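Side-chain contacts in MPN domain-containing protein (Archaeoglobus fulgidus, PDB 1OI0), which binds zinc through a JAB1/MPN domain and probably acts as a metallopeptidase of that family: residues A[27-32]-A[88-93]; A[35-40]-A[93-98]. All coordinates share one frame; numbering follows the deposited sequence.

Both contacts reach the same mixed sheet, their centres 7 Å apart. Along the chain the segments come as 27-32, 35-40, 88-93 and 93-98, so the two pairings interlock, and Y93 belongs to both. In the sheet, strand 36-42 neighbours 27-32, and 64-72 separates 27-32 from 93-98. Contact 1 involves the turn leaving helix 81-89, and contact 2 reaches strand 93-98 that follows it. They meet directly where L30 CD1 packs on M37 CE at 3.6 Å. Together they join the hairpin of 27-32 and 36-42 to the part of the domain whose middle strand, 64-72, supplies the zinc ligands H70 and H72.

Contact 1 (A[27-32]-A[88-93]); sequences IALLSG and TRFGKY
L29 and F90 make the closest approach between strand 27-32 and the turn after helix 81-89. CD2 of L29 lies at the edge of the F90 ring, near its plane, and is 3.5 Å from both F90 CE1 and F90 CZ, so the methyl straddles one ring bond. The two side chains cross at about a right angle. F90 reaches this place because its CG sits between the backbone N and the carbonyl carbon (chi1 68°), which swings the ring out from the turn toward the strand. Close as it is, this is the solvent side: F90 is exposed and L29 only partly buried. T68 of strand 64-72 touches both side chains.

The inner side contrasts in burial and in distance. L30 is buried and its CA-CB bond points toward 88-93, yet its CD1 stops 4.1 Å from Y93 O, a van der Waals approach to a carbonyl. CA atoms of L30 and Y93 are 8.2 Å apart, consistent with the intervening strand 64-72, where L30 pairs with F66 and G67 through the backbone and packs on V69. The turn itself is held by H94 NE2, hydrogen-bonded to F90 O. The contact is light, 122 Å² in all: the turn between helix 81-89 and strand 93-98 packs on strand 27-32, which strand 64-72 separates from 93-98, within the sheet of the JAB1/MPN fold.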
loop_
_atom_site.group_PDB
_atom_site.type_symbol
_atom_site.label_atom_id
_atom_site.label_comp_id
_atom_site.label_asym_id
_atom_site.label_seq_id
_atom_site.Cartn_x
_atom_site.Cartn_y
_atom_site.Cartn_z
ATOM N N ILE A 27 -8.237 -2.608 0.083
ATOM C CA ILE A 27 -7.599 -1.706 -0.862
ATOM C C ILE A 27 -7.937 -0.280 -0.467
ATOM O O ILE A 27 -9.031 0.001 0.023
ATOM C CB ILE A 27 -8.044 -1.970 -2.328
ATOM C CG1 ILE A 27 -7.197 -1.123 -3.290
ATOM C CG2 ILE A 27 -9.518 -1.657 -2.493
ATOM C CD1 ILE A 27 -7.346 -1.507 -4.766
ATOM N N ALA A 28 -6.976 0.612 -0.661
ATOM C CA ALA A 28 -7.152 2.018 -0.340
ATOM C C ALA A 28 -6.108 2.825 -1.094
ATOM O O ALA A 28 -5.184 2.267 -1.683
ATOM C CB ALA A 28 -6.994 2.239 1.159
ATOM N N LEU A 29 -6.273 4.142 -1.086
ATOM C CA LEU A 29 -5.317 5.019 -1.741
ATOM C C LEU A 29 -4.396 5.569 -0.665
ATOM O O LEU A 29 -4.847 5.945 0.415
ATOM C CB LEU A 29 -6.030 6.175 -2.441
ATOM C CG LEU A 29 -7.078 5.794 -3.485
ATOM C CD1 LEU A 29 -7.673 7.063 -4.091
ATOM C CD2 LEU A 29 -6.448 4.923 -4.557
ATOM N N LEU A 30 -3.105 5.594 -0.960
ATOM C CA LEU A 30 -2.113 6.112 -0.029
ATOM C C LEU A 30 -2.096 7.632 -0.174
ATOM O O LEU A 30 -2.034 8.153 -1.287
ATOM C CB LEU A 30 -0.745 5.524 -0.362
ATOM C CG LEU A 30 -0.619 4.004 -0.195
ATOM C CD1 LEU A 30 0.669 3.510 -0.833
ATOM C CD2 LEU A 30 -0.661 3.658 1.286
ATOM N N SER A 31 -2.168 8.346 0.943
ATOM C CA SER A 31 -2.174 9.801 0.883
ATOM C C SER A 31 -1.370 10.460 1.995
ATOM O O SER A 31 -0.832 9.794 2.877
ATOM C CB SER A 31 -3.615 10.326 0.913
ATOM O OG SER A 31 -4.265 9.985 2.127
ATOM N N GLY A 32 -1.295 11.785 1.932
ATOM C CA GLY A 32 -0.558 12.548 2.920
ATOM C C GLY A 32 0.059 13.767 2.265
ATOM O O GLY A 32 -0.187 14.032 1.088
ATOM N N THR A 88 -0.147 1.156 -13.016
ATOM C CA THR A 88 0.049 2.110 -14.106
ATOM C C THR A 88 -1.053 3.149 -14.296
ATOM O O THR A 88 -0.815 4.201 -14.889
ATOM C CB THR A 88 0.223 1.382 -15.454
ATOM O OG1 THR A 88 -0.991 0.701 -15.790
ATOM C CG2 THR A 88 1.350 0.374 -15.374
ATOM N N ARG A 89 -2.253 2.864 -13.803
ATOM C CA ARG A 89 -3.376 3.782 -13.976
ATOM C C ARG A 89 -3.224 5.132 -13.288
ATOM O O ARG A 89 -3.628 6.163 -13.833
ATOM C CB ARG A 89 -4.676 3.118 -13.520
ATOM C CG ARG A 89 -5.108 1.950 -14.385
ATOM C CD ARG A 89 -6.475 1.463 -13.960
ATOM N NE ARG A 89 -6.850 0.209 -14.603
ATOM C CZ ARG A 89 -7.501 0.108 -15.756
ATOM N NH1 ARG A 89 -7.869 1.190 -16.434
ATOM N NH2 ARG A 89 -7.794 -1.091 -16.225
ATOM N N PHE A 90 -2.645 5.131 -12.093
ATOM C CA PHE A 90 -2.442 6.373 -11.359
ATOM C C PHE A 90 -1.593 6.108 -10.125
ATOM O O PHE A 90 -1.544 4.989 -9.627
ATOM C CB PHE A 90 -3.795 6.972 -10.944
ATOM C CG PHE A 90 -4.532 6.156 -9.918
ATOM C CD1 PHE A 90 -4.287 6.334 -8.559
ATOM C CD2 PHE A 90 -5.450 5.188 -10.310
ATOM C CE1 PHE A 90 -4.944 5.559 -7.609
ATOM C CE2 PHE A 90 -6.111 4.408 -9.365
ATOM C CZ PHE A 90 -5.859 4.593 -8.016
ATOM N N GLY A 91 -0.930 7.143 -9.627
ATOM C CA GLY A 91 -0.115 6.971 -8.443
ATOM C C GLY A 91 1.297 6.504 -8.731
ATOM O O GLY A 91 1.539 5.687 -9.620
ATOM N N LYS A 92 2.230 7.023 -7.946
ATOM C CA LYS A 92 3.638 6.697 -8.093
ATOM C C LYS A 92 4.040 5.445 -7.314
ATOM O O LYS A 92 4.865 4.658 -7.776
ATOM C CB LYS A 92 4.487 7.877 -7.614
ATOM C CG LYS A 92 4.047 9.230 -8.144
ATOM C CD LYS A 92 4.876 10.354 -7.533
ATOM C CE LYS A 92 4.345 11.722 -7.935
ATOM N NZ LYS A 92 2.963 11.958 -7.427
ATOM N N TYR A 93 3.441 5.251 -6.142
ATOM C CA TYR A 93 3.790 4.119 -5.295
ATOM C C TYR A 93 2.629 3.191 -5.003
ATOM O O TYR A 93 1.496 3.631 -4.834
ATOM C CB TYR A 93 4.360 4.632 -3.979
ATOM C CG TYR A 93 5.515 5.578 -4.182
ATOM C CD1 TYR A 93 6.771 5.101 -4.544
ATOM C CD2 TYR A 93 5.341 6.953 -4.056
ATOM C CE1 TYR A 93 7.831 5.971 -4.778
ATOM C CE2 TYR A 93 6.392 7.833 -4.289
ATOM C CZ TYR A 93 7.631 7.333 -4.648
ATOM O OH TYR A 93 8.677 8.193 -4.875
#

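Contact 2 (A[35-40]-A[93-98]); sequences DVMDEL and YHIIVC
M37 bridges two non-adjacent strands of the JAB1/MPN sheet, reaching from 36-42 past strands 27-32 and 64-72 to Y93 and I95. The nearest CA atoms, those of M37 and Y93, are 9.9 Å apart, so the contact is made by side chains alone.

The apolar packing rests on the length of the methionine. Its CG is anti to the carbonyl carbon (chi1 -54°) and the chain runs extended beyond it (chi2 172°), which carries SD and CE out over the sheet. SD comes 4.2 Å from I95 CD1, the two side chains sliding past each other in opposite directions. I95 also packs on L30 and L118, while L10 of helix 8-21 lies on M37, placing the cluster in the buried layer on the helix 8-21 side of the sheet.

Backbone pairing positions the methionine's strand. D38 and E39 both face S31, a classic beta bulge: S31 N with E39 O and S31 O with D38 N are both probable hydrogen bonds. The bulge comes directly after M37, which also pairs through its backbone with K5 and S7.

Polar and covalent links lie at the segment ends, where D35 OD2 forms a salt bridge with K5 NZ and C98 is joined to C77 by a disulfide.

M37 and Y93 meet obliquely and tightly: CE of M37 is 3.3 Å from Y93 CB, but 3.8 Å from Y93 CG, so the methyl presses on the root of the tyrosine side chain.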
loop_
_atom_site.group_PDB
_atom_site.type_symbol
_atom_site.label_atom_id
_atom_site.label_comp_id
_atom_site.label_asym_id
_atom_site.label_seq_id
_atom_site.Cartn_x
_atom_site.Cartn_y
_atom_site.Cartn_z
ATOM N N ASP A 35 6.439 14.443 1.849
ATOM C CA ASP A 35 6.984 13.213 1.289
ATOM C C ASP A 35 6.750 12.026 2.213
ATOM O O ASP A 35 7.548 11.089 2.247
ATOM C CB ASP A 35 8.485 13.380 1.044
ATOM C CG ASP A 35 9.271 13.507 2.333
ATOM O OD1 ASP A 35 8.836 14.271 3.221
ATOM O OD2 ASP A 35 10.325 12.848 2.456
ATOM N N VAL A 36 5.653 12.064 2.961
ATOM C CA VAL A 36 5.339 10.981 3.882
ATOM C C VAL A 36 3.913 10.458 3.729
ATOM O O VAL A 36 2.949 11.225 3.764
ATOM C CB VAL A 36 5.535 11.424 5.355
ATOM C CG1 VAL A 36 5.191 10.280 6.296
ATOM C CG2 VAL A 36 6.971 11.873 5.577
ATOM N N MET A 37 3.793 9.148 3.547
ATOM C CA MET A 37 2.487 8.510 3.435
ATOM C C MET A 37 2.029 8.345 4.878
ATOM O O MET A 37 2.660 7.622 5.645
ATOM C CB MET A 37 2.602 7.117 2.801
ATOM C CG MET A 37 3.319 7.052 1.463
ATOM S SD MET A 37 3.603 5.336 0.931
ATOM C CE MET A 37 3.667 5.535 -0.830
ATOM N N ASP A 38 0.945 9.011 5.259
ATOM C CA ASP A 38 0.460 8.895 6.629
ATOM C C ASP A 38 -1.058 8.959 6.731
ATOM O O ASP A 38 -1.607 9.063 7.828
ATOM C CB ASP A 38 1.075 9.992 7.499
ATOM C CG ASP A 38 0.868 11.377 6.920
ATOM O OD1 ASP A 38 -0.279 11.708 6.559
ATOM O OD2 ASP A 38 1.853 12.139 6.832
ATOM N N GLU A 39 -1.726 8.897 5.584
ATOM C CA GLU A 39 -3.182 8.948 5.537
ATOM C C GLU A 39 -3.702 7.951 4.509
ATOM O O GLU A 39 -2.977 7.550 3.603
ATOM C CB GLU A 39 -3.647 10.354 5.156
ATOM C CG GLU A 39 -3.364 11.417 6.203
ATOM C CD GLU A 39 -4.338 11.363 7.362
ATOM O OE1 GLU A 39 -4.420 10.310 8.029
ATOM O OE2 GLU A 39 -5.024 12.378 7.605
ATOM N N LEU A 40 -4.961 7.557 4.655
ATOM C CA LEU A 40 -5.566 6.619 3.723
ATOM C C LEU A 40 -6.909 7.110 3.218
ATOM O O LEU A 40 -7.705 7.667 3.975
ATOM C CB LEU A 40 -5.780 5.252 4.383
ATOM C CG LEU A 40 -4.572 4.385 4.734
ATOM C CD1 LEU A 40 -5.058 3.093 5.378
ATOM C CD2 LEU A 40 -3.765 4.085 3.484
ATOM N N TYR A 93 3.441 5.251 -6.142
ATOM C CA TYR A 93 3.790 4.119 -5.295
ATOM C C TYR A 93 2.629 3.191 -5.003
ATOM O O TYR A 93 1.496 3.631 -4.834
ATOM C CB TYR A 93 4.360 4.632 -3.979
ATOM C CG TYR A 93 5.515 5.578 -4.182
ATOM C CD1 TYR A 93 6.771 5.101 -4.544
ATOM C CD2 TYR A 93 5.341 6.953 -4.056
ATOM C CE1 TYR A 93 7.831 5.971 -4.778
ATOM C CE2 TYR A 93 6.392 7.833 -4.289
ATOM C CZ TYR A 93 7.631 7.333 -4.648
ATOM O OH TYR A 93 8.677 8.193 -4.875
ATOM N N HIS A 94 2.931 1.902 -4.933
ATOM C CA HIS A 94 1.905 0.910 -4.663
ATOM C C HIS A 94 2.393 -0.174 -3.721
ATOM O O HIS A 94 3.336 -0.902 -4.016
ATOM C CB HIS A 94 1.418 0.307 -5.981
ATOM C CG HIS A 94 0.875 1.325 -6.935
ATOM N ND1 HIS A 94 1.673 1.999 -7.836
ATOM C CD2 HIS A 94 -0.369 1.837 -7.079
ATOM C CE1 HIS A 94 0.942 2.881 -8.493
ATOM N NE2 HIS A 94 -0.301 2.803 -8.053
ATOM N N ILE A 95 1.734 -0.269 -2.571
ATOM C CA ILE A 95 2.097 -1.252 -1.564
ATOM C C ILE A 95 1.207 -2.488 -1.605
ATOM O O ILE A 95 0.012 -2.398 -1.863
ATOM C CB ILE A 95 1.989 -0.647 -0.147
ATOM C CG1 ILE A 95 2.978 0.509 -0.000
ATOM C CG2 ILE A 95 2.224 -1.726 0.910
ATOM C CD1 ILE A 95 2.818 1.276 1.297
ATOM N N ILE A 96 1.818 -3.640 -1.381
ATOM C CA ILE A 96 1.070 -4.889 -1.297
ATOM C C ILE A 96 1.426 -5.490 0.052
ATOM O O ILE A 96 2.606 -5.599 0.397
ATOM C CB ILE A 96 1.470 -5.918 -2.381
ATOM C CG1 ILE A 96 1.089 -5.406 -3.771
ATOM C CG2 ILE A 96 0.767 -7.256 -2.108
ATOM C CD1 ILE A 96 1.406 -6.387 -4.880
ATOM N N VAL A 97 0.411 -5.843 0.834
ATOM C CA VAL A 97 0.643 -6.481 2.121
ATOM C C VAL A 97 0.073 -7.874 1.920
ATOM O O VAL A 97 -0.833 -8.062 1.111
ATOM C CB VAL A 97 -0.071 -5.745 3.291
ATOM C CG1 VAL A 97 0.431 -4.314 3.380
ATOM C CG2 VAL A 97 -1.567 -5.768 3.102
ATOM N N CYS A 98 0.597 -8.852 2.645
ATOM C CA CYS A 98 0.144 -10.222 2.455
ATOM C C CYS A 98 0.050 -10.998 3.758
ATOM O O CYS A 98 0.646 -10.624 4.767
ATOM C CB CYS A 98 1.119 -10.925 1.500
ATOM S SG CYS A 98 2.861 -10.661 1.993
#